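Long-range contacts in galactose-binding-like protein (Bacteroides thetaiotaomicron, PDB 7M1B), which probably binds glycans as a SusE-like protein with a galactose-binding-like domain, and may also take part in their degradation: residues L215-K220 with P255-F260; M221-H226 with H245-N250; K290-W295 with I355-L360. One frame throughout, in Å; residues are numbered along the deposited sequence.

Contact 1 of 3, residues L215-K220 with P255-F260; sequences LANDIK and PVWFTF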
loop_
_atom_site.group_PDB
_atom_site.type_symbol
_atom_site.label_atom_id
_atom_site.label_comp_id
_atom_site.label_asym_id
_atom_site.label_seq_id
_atom_site.Cartn_x
_atom_site.Cartn_y
_atom_site.Cartn_z
ATOM N N LEU A 215 -5.948 -15.276 -11.798
ATOM C CA LEU A 215 -4.796 -16.079 -12.155
ATOM C C LEU A 215 -4.937 -17.502 -11.571
ATOM O O LEU A 215 -5.692 -17.720 -10.632
ATOM C CB LEU A 215 -3.530 -15.366 -11.682
ATOM C CG LEU A 215 -3.434 -13.915 -12.203
ATOM C CD1 LEU A 215 -2.148 -13.324 -11.672
ATOM C CD2 LEU A 215 -3.423 -13.905 -13.739
ATOM N N ALA A 216 -4.168 -18.456 -12.154
ATOM C CA ALA A 216 -4.514 -19.859 -11.910
ATOM C C ALA A 216 -4.395 -20.349 -10.456
ATOM O O ALA A 216 -5.018 -21.366 -10.085
ATOM C CB ALA A 216 -3.756 -20.750 -12.879
ATOM N N ASN A 217 -3.503 -19.739 -9.681
ATOM C CA ASN A 217 -3.342 -20.134 -8.297
ATOM C C ASN A 217 -3.970 -19.126 -7.309
ATOM O O ASN A 217 -3.717 -19.223 -6.076
ATOM C CB ASN A 217 -1.850 -20.249 -7.998
ATOM C CG ASN A 217 -1.073 -18.957 -8.171
ATOM O OD1 ASN A 217 -1.632 -17.880 -8.310
ATOM N ND2 ASN A 217 0.247 -19.001 -8.035
ATOM N N ASP A 218 -4.998 -18.396 -7.784
ATOM C CA ASP A 218 -5.671 -17.461 -6.892
ATOM C C ASP A 218 -6.891 -18.153 -6.267
ATOM O O ASP A 218 -7.408 -19.172 -6.773
ATOM C CB ASP A 218 -6.323 -16.343 -7.716
ATOM C CG ASP A 218 -5.371 -15.319 -8.280
ATOM O OD1 ASP A 218 -4.137 -15.371 -7.983
ATOM O OD2 ASP A 218 -5.800 -14.465 -9.015
ATOM N N ILE A 219 -7.295 -17.700 -5.062
ATOM C CA ILE A 219 -8.607 -18.110 -4.537
ATOM C C ILE A 219 -9.681 -17.454 -5.385
ATOM O O ILE A 219 -9.533 -16.292 -5.802
ATOM C CB ILE A 219 -8.826 -17.800 -3.027
ATOM C CG1 ILE A 219 -8.653 -16.308 -2.695
ATOM C CG2 ILE A 219 -7.865 -18.654 -2.169
ATOM C CD1 ILE A 219 -9.039 -15.922 -1.269
ATOM N N LYS A 220 -10.808 -18.144 -5.454
ATOM C CA LYS A 220 -12.003 -17.674 -6.133
ATOM C C LYS A 220 -12.804 -16.795 -5.156
ATOM O O LYS A 220 -12.919 -17.131 -3.950
ATOM C CB LYS A 220 -12.842 -18.856 -6.610
ATOM C CG LYS A 220 -12.299 -19.654 -7.790
ATOM C CD LYS A 220 -13.250 -20.778 -8.228
ATOM C CE LYS A 220 -12.689 -21.663 -9.310
ATOM N NZ LYS A 220 -13.494 -22.904 -9.510
ATOM N N PRO A 255 -0.478 -18.714 3.386
ATOM C CA PRO A 255 -1.178 -17.563 2.800
ATOM C C PRO A 255 -1.866 -17.907 1.482
ATOM O O PRO A 255 -1.505 -18.857 0.735
ATOM C CB PRO A 255 -0.010 -16.578 2.530
ATOM C CG PRO A 255 1.184 -17.482 2.233
ATOM C CD PRO A 255 0.997 -18.636 3.216
ATOM N N VAL A 256 -2.973 -17.212 1.249
ATOM C CA VAL A 256 -3.693 -17.329 -0.015
ATOM C C VAL A 256 -3.788 -15.943 -0.634
ATOM O O VAL A 256 -3.517 -14.974 0.050
ATOM C CB VAL A 256 -5.101 -17.896 0.215
ATOM C CG1 VAL A 256 -5.046 -19.325 0.814
ATOM C CG2 VAL A 256 -5.986 -16.974 1.077
ATOM N N TRP A 257 -4.262 -15.819 -1.889
ATOM C CA TRP A 257 -4.227 -14.480 -2.485
ATOM C C TRP A 257 -5.336 -14.390 -3.564
ATOM O O TRP A 257 -5.703 -15.390 -4.226
ATOM C CB TRP A 257 -2.826 -14.176 -3.097
ATOM C CG TRP A 257 -2.283 -15.291 -3.953
ATOM C CD1 TRP A 257 -2.500 -15.527 -5.283
ATOM C CD2 TRP A 257 -1.365 -16.292 -3.505
ATOM N NE1 TRP A 257 -1.838 -16.664 -5.705
ATOM C CE2 TRP A 257 -1.090 -17.127 -4.627
ATOM C CE3 TRP A 257 -0.769 -16.571 -2.251
ATOM C CZ2 TRP A 257 -0.248 -18.252 -4.532
ATOM C CZ3 TRP A 257 0.076 -17.681 -2.173
ATOM C CH2 TRP A 257 0.355 -18.491 -3.304
ATOM N N PHE A 258 -5.726 -13.153 -3.855
ATOM C CA PHE A 258 -6.547 -12.848 -5.011
ATOM C C PHE A 258 -5.937 -11.653 -5.746
ATOM O O PHE A 258 -5.080 -10.957 -5.206
ATOM C CB PHE A 258 -8.038 -12.616 -4.705
ATOM C CG PHE A 258 -8.315 -11.476 -3.740
ATOM C CD1 PHE A 258 -8.107 -10.172 -4.102
ATOM C CD2 PHE A 258 -8.769 -11.709 -2.450
ATOM C CE1 PHE A 258 -8.361 -9.126 -3.218
ATOM C CE2 PHE A 258 -9.046 -10.677 -1.570
ATOM C CZ PHE A 258 -8.815 -9.375 -1.939
ATOM N N THR A 259 -6.350 -11.508 -7.019
ATOM C CA THR A 259 -5.722 -10.599 -7.973
ATOM C C THR A 259 -6.774 -9.766 -8.668
ATOM O O THR A 259 -7.789 -10.302 -9.146
ATOM C CB THR A 259 -4.909 -11.325 -9.085
ATOM O OG1 THR A 259 -4.098 -12.329 -8.453
ATOM C CG2 THR A 259 -4.080 -10.369 -9.903
ATOM N N PHE A 260 -6.514 -8.437 -8.750
ATOM C CA PHE A 260 -7.440 -7.648 -9.561
ATOM C C PHE A 260 -6.652 -6.608 -10.377
ATOM O O PHE A 260 -5.443 -6.426 -10.175
ATOM C CB PHE A 260 -8.501 -6.923 -8.710
ATOM C CG PHE A 260 -8.023 -6.047 -7.589
ATOM C CD1 PHE A 260 -7.762 -4.715 -7.862
ATOM C CD2 PHE A 260 -7.793 -6.553 -6.310
ATOM C CE1 PHE A 260 -7.408 -3.867 -6.800
ATOM C CE2 PHE A 260 -7.407 -5.711 -5.273
ATOM C CZ PHE A 260 -7.216 -4.355 -5.511
HETATM O O HOH W 1 -4.232 -18.401 -3.350
HETATM O O HOH W 2 -8.184 -13.140 -8.611
#
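Asp218 and Thr259 meet through a hydrogen bond, OG1 of Thr259 donating to OD2 of Asp218 at 2.8 Å on the syn side, tilted 31° from the carboxylate plane. From the opposite face the backbone N of Leu215 reaches OD2 at 2.9 Å; a water that accepts from Thr259 N also donates to OD2. Its twin OD1 forms a salt bridge with NH2 of Arg356, and with these donors the buried carboxylate is likely to stay ionised. NE of the same arginine fixes the threonine hydroxyl, which accepts from NE while donating to OD2. Residues 215-218 form a type I beta turn, closed by Asp218 N to Leu215 O at 3.0 Å, which lies against strand 256-274 of the galactose-binding-like beta-sandwich. At Trp257 the indole NE1 donates to OD1 of Asn217 (2.9 Å, 169° at the hydrogen). The acceptor lies in the indole plane, yet NE1 stands above the plane of the amide, the two planes being 78° apart. Trp257 N gives its hydrogen to a second water, which in turn donates to Asn217 O, and Trp257 O accepts from Ile219 N at 2.9 Å. Beyond this polar row, the branch methyl CG2 of Ile219, anti to its carbonyl carbon, packs on CB of Val256 at 3.7 Å, and CD1 approaches CG2 of the same valine.

Contact 2 of 3, residues M221-H226 with H245-N250; sequences MDNAGH and HGYDFN. With EDO (1,2-ethanediol), chain B.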
loop_
_atom_site.group_PDB
_atom_site.type_symbol
_atom_site.label_atom_id
_atom_site.label_comp_id
_atom_site.label_asym_id
_atom_site.label_seq_id
_atom_site.Cartn_x
_atom_site.Cartn_y
_atom_site.Cartn_z
ATOM N N MET A 221 -13.438 -15.727 -5.711
ATOM C CA MET A 221 -14.142 -14.777 -4.848
ATOM C C MET A 221 -15.575 -14.573 -5.385
ATOM O O MET A 221 -16.114 -13.473 -5.256
ATOM C CB MET A 221 -13.370 -13.454 -4.706
ATOM C CG MET A 221 -12.046 -13.638 -3.848
ATOM S SD MET A 221 -12.455 -14.019 -2.139
ATOM C CE MET A 221 -12.926 -12.405 -1.567
ATOM N N ASP A 222 -16.106 -15.603 -6.032
ATOM C CA ASP A 222 -17.412 -15.498 -6.715
ATOM C C ASP A 222 -18.484 -16.355 -6.020
ATOM O O ASP A 222 -19.541 -16.678 -6.621
ATOM C CB ASP A 222 -17.284 -15.927 -8.201
ATOM C CG ASP A 222 -16.956 -17.377 -8.379
ATOM O OD1 ASP A 222 -16.528 -17.984 -7.383
ATOM O OD2 ASP A 222 -17.124 -17.858 -9.534
ATOM N N ASN A 223 -18.358 -16.535 -4.710
ATOM C CA ASN A 223 -19.358 -17.295 -3.983
ATOM C C ASN A 223 -20.536 -16.351 -3.626
ATOM O O ASN A 223 -20.452 -15.102 -3.605
ATOM C CB ASN A 223 -18.734 -17.886 -2.706
ATOM C CG ASN A 223 -19.487 -19.097 -2.153
ATOM O OD1 ASN A 223 -20.509 -19.542 -2.733
ATOM N ND2 ASN A 223 -19.022 -19.627 -1.034
ATOM N N ALA A 224 -21.707 -16.968 -3.338
ATOM C CA ALA A 224 -22.868 -16.357 -2.691
ATOM C C ALA A 224 -23.407 -15.207 -3.554
ATOM O O ALA A 224 -23.854 -14.165 -3.052
ATOM C CB ALA A 224 -22.578 -15.906 -1.263
ATOM N N GLY A 225 -23.266 -15.351 -4.879
ATOM C CA GLY A 225 -23.960 -14.461 -5.791
ATOM C C GLY A 225 -23.220 -13.194 -6.133
ATOM O O GLY A 225 -23.717 -12.408 -6.908
ATOM N N HIS A 226 -21.934 -13.081 -5.707
ATOM C CA HIS A 226 -21.215 -11.850 -6.012
ATOM C C HIS A 226 -19.897 -12.199 -6.711
ATOM O O HIS A 226 -19.703 -13.345 -7.133
ATOM C CB HIS A 226 -20.993 -10.944 -4.765
ATOM C CG HIS A 226 -22.142 -10.076 -4.371
ATOM N ND1 HIS A 226 -22.193 -8.718 -4.762
ATOM C CD2 HIS A 226 -23.192 -10.287 -3.560
ATOM C CE1 HIS A 226 -23.268 -8.166 -4.224
ATOM N NE2 HIS A 226 -23.895 -9.123 -3.461
ATOM N N HIS A 245 -17.115 -12.785 -1.725
ATOM C CA HIS A 245 -17.141 -13.892 -0.751
ATOM C C HIS A 245 -16.428 -15.086 -1.355
ATOM O O HIS A 245 -16.688 -15.439 -2.509
ATOM C CB HIS A 245 -18.626 -14.301 -0.538
ATOM C CG HIS A 245 -18.868 -15.124 0.689
ATOM N ND1 HIS A 245 -18.324 -16.406 0.885
ATOM C CD2 HIS A 245 -19.658 -14.894 1.759
ATOM C CE1 HIS A 245 -18.757 -16.861 2.067
ATOM N NE2 HIS A 245 -19.632 -15.987 2.577
ATOM N N GLY A 246 -15.391 -15.556 -0.578
ATOM C CA GLY A 246 -14.709 -16.780 -1.017
ATOM C C GLY A 246 -15.357 -18.090 -0.582
ATOM O O GLY A 246 -16.540 -18.147 -0.284
ATOM N N TYR A 247 -14.580 -19.158 -0.790
ATOM C CA TYR A 247 -14.955 -20.506 -0.374
ATOM C C TYR A 247 -14.140 -20.947 0.822
ATOM O O TYR A 247 -13.041 -20.518 0.941
ATOM C CB TYR A 247 -14.804 -21.457 -1.564
ATOM C CG TYR A 247 -15.625 -21.076 -2.780
ATOM C CD1 TYR A 247 -16.933 -21.528 -2.902
ATOM C CD2 TYR A 247 -15.185 -20.089 -3.695
ATOM C CE1 TYR A 247 -17.730 -21.160 -3.985
ATOM C CE2 TYR A 247 -15.952 -19.705 -4.787
ATOM C CZ TYR A 247 -17.258 -20.173 -4.870
ATOM O OH TYR A 247 -17.998 -19.752 -5.925
ATOM N N ASP A 248 -14.656 -21.929 1.578
ATOM C CA ASP A 248 -13.927 -22.463 2.695
ATOM C C ASP A 248 -12.680 -23.191 2.228
ATOM O O ASP A 248 -12.712 -24.019 1.292
ATOM C CB ASP A 248 -14.830 -23.474 3.372
ATOM C CG ASP A 248 -15.921 -22.912 4.222
ATOM O OD1 ASP A 248 -15.820 -21.782 4.714
ATOM O OD2 ASP A 248 -16.742 -23.730 4.583
ATOM N N PHE A 249 -11.649 -23.049 3.049
ATOM C CA PHE A 249 -10.433 -23.816 2.838
ATOM C C PHE A 249 -9.848 -24.130 4.201
ATOM O O PHE A 249 -10.225 -23.508 5.194
ATOM C CB PHE A 249 -9.441 -23.107 1.902
ATOM C CG PHE A 249 -8.979 -21.745 2.374
ATOM C CD1 PHE A 249 -7.851 -21.629 3.193
ATOM C CD2 PHE A 249 -9.582 -20.573 1.935
ATOM C CE1 PHE A 249 -7.420 -20.397 3.661
ATOM C CE2 PHE A 249 -9.175 -19.344 2.430
ATOM C CZ PHE A 249 -8.049 -19.248 3.246
ATOM N N ASN A 250 -8.834 -24.989 4.215
ATOM C CA ASN A 250 -8.223 -25.360 5.481
ATOM C C ASN A 250 -7.156 -24.312 5.819
ATOM O O ASN A 250 -6.364 -24.021 4.947
ATOM C CB ASN A 250 -7.673 -26.792 5.414
ATOM C CG ASN A 250 -7.055 -27.183 6.736
ATOM O OD1 ASN A 250 -6.056 -26.583 7.131
ATOM N ND2 ASN A 250 -7.628 -28.193 7.394
HETATM C C1 EDO B . -24.397 -14.513 2.550
HETATM O O1 EDO B . -24.855 -13.933 3.766
HETATM C C2 EDO B . -22.919 -14.675 2.586
HETATM O O2 EDO B . -22.309 -15.042 3.862
HETATM O O HOH W 3 -18.623 -13.061 -4.095
HETATM O O HOH W 4 -20.683 -20.260 -6.104
#
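Asn223 lies over the ring of Tyr247 and beside the backbone of His245 and Gly246. Its CB sits above one face of the Tyr247 ring, toward the rim, 3.7 Å from the ring centroid in a CH-pi contact, and is also close to the carbonyl oxygens of His245 and Gly246. With CG anti to the backbone N (chi1 -158°), CG comes 3.3 Å from CE1 of Tyr247, and the amide is stacked on the ring with only 15° between the planes. At the tip, OD1 lies near CE1 and makes a weak bond to Ala224 N, whereas ND2 donates to Gly246 O at 3.0 Å with the acceptor in the amide plane. Gly246 O takes a second bond, from His245 ND1 at 2.8 Å, and the two donors arrive from opposite faces of the carbonyl plane. The backbone of Asn223 is held too, its N donating to His245 O. Asp222 OD1 meets the edge of the Tyr247 ring and accepts from its OH at 2.7 Å. On His245, CB of Ala224 lies over one face of the imidazole, and NE2 makes a weak bond to a 1,2-ethanediol, probably from the crystallisation liquor, which Arg276 also binds. An alanine in place of His245 would probably leave Gly246 O with one donor fewer and open a gap beside Ala224 CB. Both segments lie at the margin of the sandwich: 221-226 is a loop that precedes strand 244-245, the 245-250 segment starts at the last residue of that strand and runs on as loop, Met221 packs on Phe258 of strand 256-274, and Gly246 bonds to the backbone of Val369.

Contact 3 of 3, residues K290-W295 with I355-L360; sequences KEWEVW and IRFKIL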
loop_
_atom_site.group_PDB
_atom_site.type_symbol
_atom_site.label_atom_id
_atom_site.label_comp_id
_atom_site.label_asym_id
_atom_site.label_seq_id
_atom_site.Cartn_x
_atom_site.Cartn_y
_atom_site.Cartn_z
ATOM N N LYS A 290 -7.255 -10.311 8.660
ATOM C CA LYS A 290 -6.554 -9.741 9.823
ATOM C C LYS A 290 -5.200 -9.176 9.401
ATOM O O LYS A 290 -5.045 -7.948 9.457
ATOM C CB LYS A 290 -6.458 -10.738 10.974
ATOM C CG LYS A 290 -5.586 -10.267 12.181
ATOM C CD LYS A 290 -5.630 -11.275 13.322
ATOM C CE LYS A 290 -4.620 -10.942 14.437
ATOM N NZ LYS A 290 -4.434 -12.064 15.363
ATOM N N GLU A 291 -4.258 -10.014 8.969
ATOM C CA GLU A 291 -3.017 -9.519 8.401
ATOM C C GLU A 291 -2.888 -9.941 6.949
ATOM O O GLU A 291 -3.217 -11.062 6.550
ATOM C CB GLU A 291 -1.806 -10.040 9.172
ATOM C CG GLU A 291 -1.711 -9.424 10.555
ATOM C CD GLU A 291 -0.357 -9.752 11.198
ATOM O OE1 GLU A 291 0.715 -9.379 10.621
ATOM O OE2 GLU A 291 -0.348 -10.363 12.268
ATOM N N TRP A 292 -2.337 -9.035 6.147
ATOM C CA TRP A 292 -2.078 -9.363 4.754
ATOM C C TRP A 292 -0.980 -8.431 4.221
ATOM O O TRP A 292 -0.597 -7.429 4.849
ATOM C CB TRP A 292 -3.389 -9.192 3.943
ATOM C CG TRP A 292 -3.894 -7.771 3.768
ATOM C CD1 TRP A 292 -3.732 -6.933 2.680
ATOM C CD2 TRP A 292 -4.777 -7.081 4.687
ATOM N NE1 TRP A 292 -4.364 -5.737 2.936
ATOM C CE2 TRP A 292 -5.061 -5.799 4.130
ATOM C CE3 TRP A 292 -5.322 -7.397 5.947
ATOM C CZ2 TRP A 292 -5.879 -4.857 4.776
ATOM C CZ3 TRP A 292 -6.116 -6.457 6.594
ATOM C CH2 TRP A 292 -6.425 -5.207 5.998
ATOM N N GLU A 293 -0.528 -8.745 3.016
ATOM C CA GLU A 293 0.322 -7.897 2.238
ATOM C C GLU A 293 -0.387 -7.495 0.959
ATOM O O GLU A 293 -1.124 -8.284 0.399
ATOM C CB GLU A 293 1.629 -8.571 1.878
ATOM C CG GLU A 293 2.357 -9.062 3.150
ATOM C CD GLU A 293 3.517 -9.988 2.867
ATOM O OE1 GLU A 293 3.595 -10.551 1.709
ATOM O OE2 GLU A 293 4.259 -10.265 3.854
ATOM N N VAL A 294 -0.070 -6.284 0.494
ATOM C CA VAL A 294 -0.524 -5.854 -0.827
ATOM C C VAL A 294 0.675 -5.845 -1.765
ATOM O O VAL A 294 1.714 -5.291 -1.381
ATOM C CB VAL A 294 -1.141 -4.442 -0.767
ATOM C CG1 VAL A 294 -1.655 -4.108 -2.180
ATOM C CG2 VAL A 294 -2.338 -4.439 0.215
ATOM N N TRP A 295 0.562 -6.547 -2.908
ATOM C CA TRP A 295 1.623 -6.624 -3.897
ATOM C C TRP A 295 1.127 -6.016 -5.188
ATOM O O TRP A 295 -0.103 -5.940 -5.446
ATOM C CB TRP A 295 1.941 -8.124 -4.128
ATOM C CG TRP A 295 2.688 -8.754 -2.969
ATOM C CD1 TRP A 295 2.221 -9.022 -1.695
ATOM C CD2 TRP A 295 4.086 -9.152 -2.973
ATOM N NE1 TRP A 295 3.204 -9.603 -0.941
ATOM C CE2 TRP A 295 4.339 -9.737 -1.709
ATOM C CE3 TRP A 295 5.082 -9.245 -3.957
ATOM C CZ2 TRP A 295 5.619 -10.225 -1.343
ATOM C CZ3 TRP A 295 6.340 -9.718 -3.607
ATOM C CH2 TRP A 295 6.594 -10.240 -2.329
ATOM N N ILE A 355 -2.952 -5.735 -8.901
ATOM C CA ILE A 355 -2.824 -5.762 -7.444
ATOM C C ILE A 355 -3.137 -7.162 -6.933
ATOM O O ILE A 355 -4.128 -7.740 -7.323
ATOM C CB ILE A 355 -3.742 -4.700 -6.757
ATOM C CG1 ILE A 355 -3.505 -3.254 -7.234
ATOM C CG2 ILE A 355 -3.692 -4.789 -5.256
ATOM C CD1 ILE A 355 -2.112 -2.782 -6.866
ATOM N N ARG A 356 -2.364 -7.616 -5.936
ATOM C CA ARG A 356 -2.725 -8.820 -5.197
ATOM C C ARG A 356 -2.828 -8.512 -3.710
ATOM O O ARG A 356 -2.000 -7.749 -3.148
ATOM C CB ARG A 356 -1.671 -9.904 -5.389
ATOM C CG ARG A 356 -1.903 -10.758 -6.626
ATOM C CD ARG A 356 -0.799 -11.746 -6.872
ATOM N NE ARG A 356 -1.397 -12.819 -7.667
ATOM C CZ ARG A 356 -0.782 -13.961 -7.946
ATOM N NH1 ARG A 356 0.549 -14.099 -7.671
ATOM N NH2 ARG A 356 -1.362 -14.948 -8.572
ATOM N N PHE A 357 -3.821 -9.143 -3.062
ATOM C CA PHE A 357 -3.865 -9.228 -1.611
ATOM C C PHE A 357 -3.453 -10.636 -1.222
ATOM O O PHE A 357 -4.047 -11.606 -1.632
ATOM C CB PHE A 357 -5.293 -8.948 -1.113
ATOM C CG PHE A 357 -5.592 -7.483 -0.936
ATOM C CD1 PHE A 357 -5.376 -6.608 -1.985
ATOM C CD2 PHE A 357 -6.245 -7.013 0.188
ATOM C CE1 PHE A 357 -5.628 -5.238 -1.827
ATOM C CE2 PHE A 357 -6.475 -5.647 0.384
ATOM C CZ PHE A 357 -6.205 -4.778 -0.658
ATOM N N LYS A 358 -2.275 -10.711 -0.533
ATOM C CA LYS A 358 -1.792 -11.969 -0.006
ATOM C C LYS A 358 -2.237 -12.041 1.444
ATOM O O LYS A 358 -1.722 -11.306 2.314
ATOM C CB LYS A 358 -0.258 -12.006 -0.115
ATOM C CG LYS A 358 0.349 -13.343 0.325
ATOM C CD LYS A 358 1.923 -13.299 0.212
ATOM C CE LYS A 358 2.606 -14.770 0.173
ATOM N NZ LYS A 358 4.119 -14.686 -0.128
ATOM N N ILE A 359 -3.227 -12.903 1.694
ATOM C CA ILE A 359 -3.863 -12.934 3.005
ATOM C C ILE A 359 -3.040 -13.890 3.875
ATOM O O ILE A 359 -2.928 -15.077 3.526
ATOM C CB ILE A 359 -5.339 -13.377 2.907
ATOM C CG1 ILE A 359 -6.159 -12.561 1.889
ATOM C CG2 ILE A 359 -5.972 -13.365 4.317
ATOM C CD1 ILE A 359 -6.134 -11.092 2.191
ATOM N N LEU A 360 -2.569 -13.400 5.024
ATOM C CA LEU A 360 -1.777 -14.215 5.948
ATOM C C LEU A 360 -2.679 -14.839 7.025
ATOM O O LEU A 360 -2.468 -15.983 7.468
ATOM C CB LEU A 360 -0.711 -13.311 6.582
ATOM C CG LEU A 360 0.197 -12.497 5.639
ATOM C CD1 LEU A 360 1.240 -11.728 6.439
ATOM C CD2 LEU A 360 0.892 -13.379 4.639
HETATM O O HOH W 5 5.085 -12.790 1.661
#
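Strands 292-297 and 352-362 are antiparallel neighbours in the beta-sandwich of the galactose-binding-like domain, the axes of segments 292-295 and 355-360 approaching to 4.7 Å with 162° between their directions. Glu293 with Lys358 and Trp295 with Arg356 are hydrogen-bonded pairs; Trp292 with Ile359 and Val294 with Phe357 are non-hydrogen-bonded. On the face bearing Trp292, Val294, Phe357 and Ile359, the Trp292 indole and the Phe357 ring are nearly parallel but slid apart, NE1 of Trp292 lying 3.3 Å from CE2 of Phe357. The methyl CG2 of Val294 sits over a face of the Phe357 ring, 4.1 Å from its centroid. On the other face, OE1 of Glu293 accepts from NE1 of Trp295 at 2.8 Å, which holds the carboxylate at the edge of the indole. NZ of Lys358, carried out by an extended chain, stays 4.6 Å from OE1 of Glu293, and a water links the two charges. Lys358 and the guanidinium of Arg356 both make cation-pi contacts with Trp307, and Arg356 NE is hydrogen-bonded to Thr259. Residues 290 and 291 form a classic beta bulge opposite Ser361, strand 311-317 flanks 292-297, and strand 256-274 pairs with 352-362 along its other edge.

Contacts 1 and 3 share one sheet, because strands 256-274 and 352-362 are neighbours in it; their centres are 10 Å apart. Ile359 N and Val256 O, 2.7 Å apart, join the two backbones, and the Arg356 guanidinium reaches from contact 3 into the polar row of contact 1. Contact 2 is nested within the chain loop that contact 1 closes, about 12 Å away between centres, and touches it where Lys220 CB packs 3.7 Å from CE2 of Tyr247 and Val256 meets Phe249. Contacts 2 and 3 do not touch, their nearest atoms being about 6 Å apart. The 1,2-ethanediol lies beside contact 2, at His245.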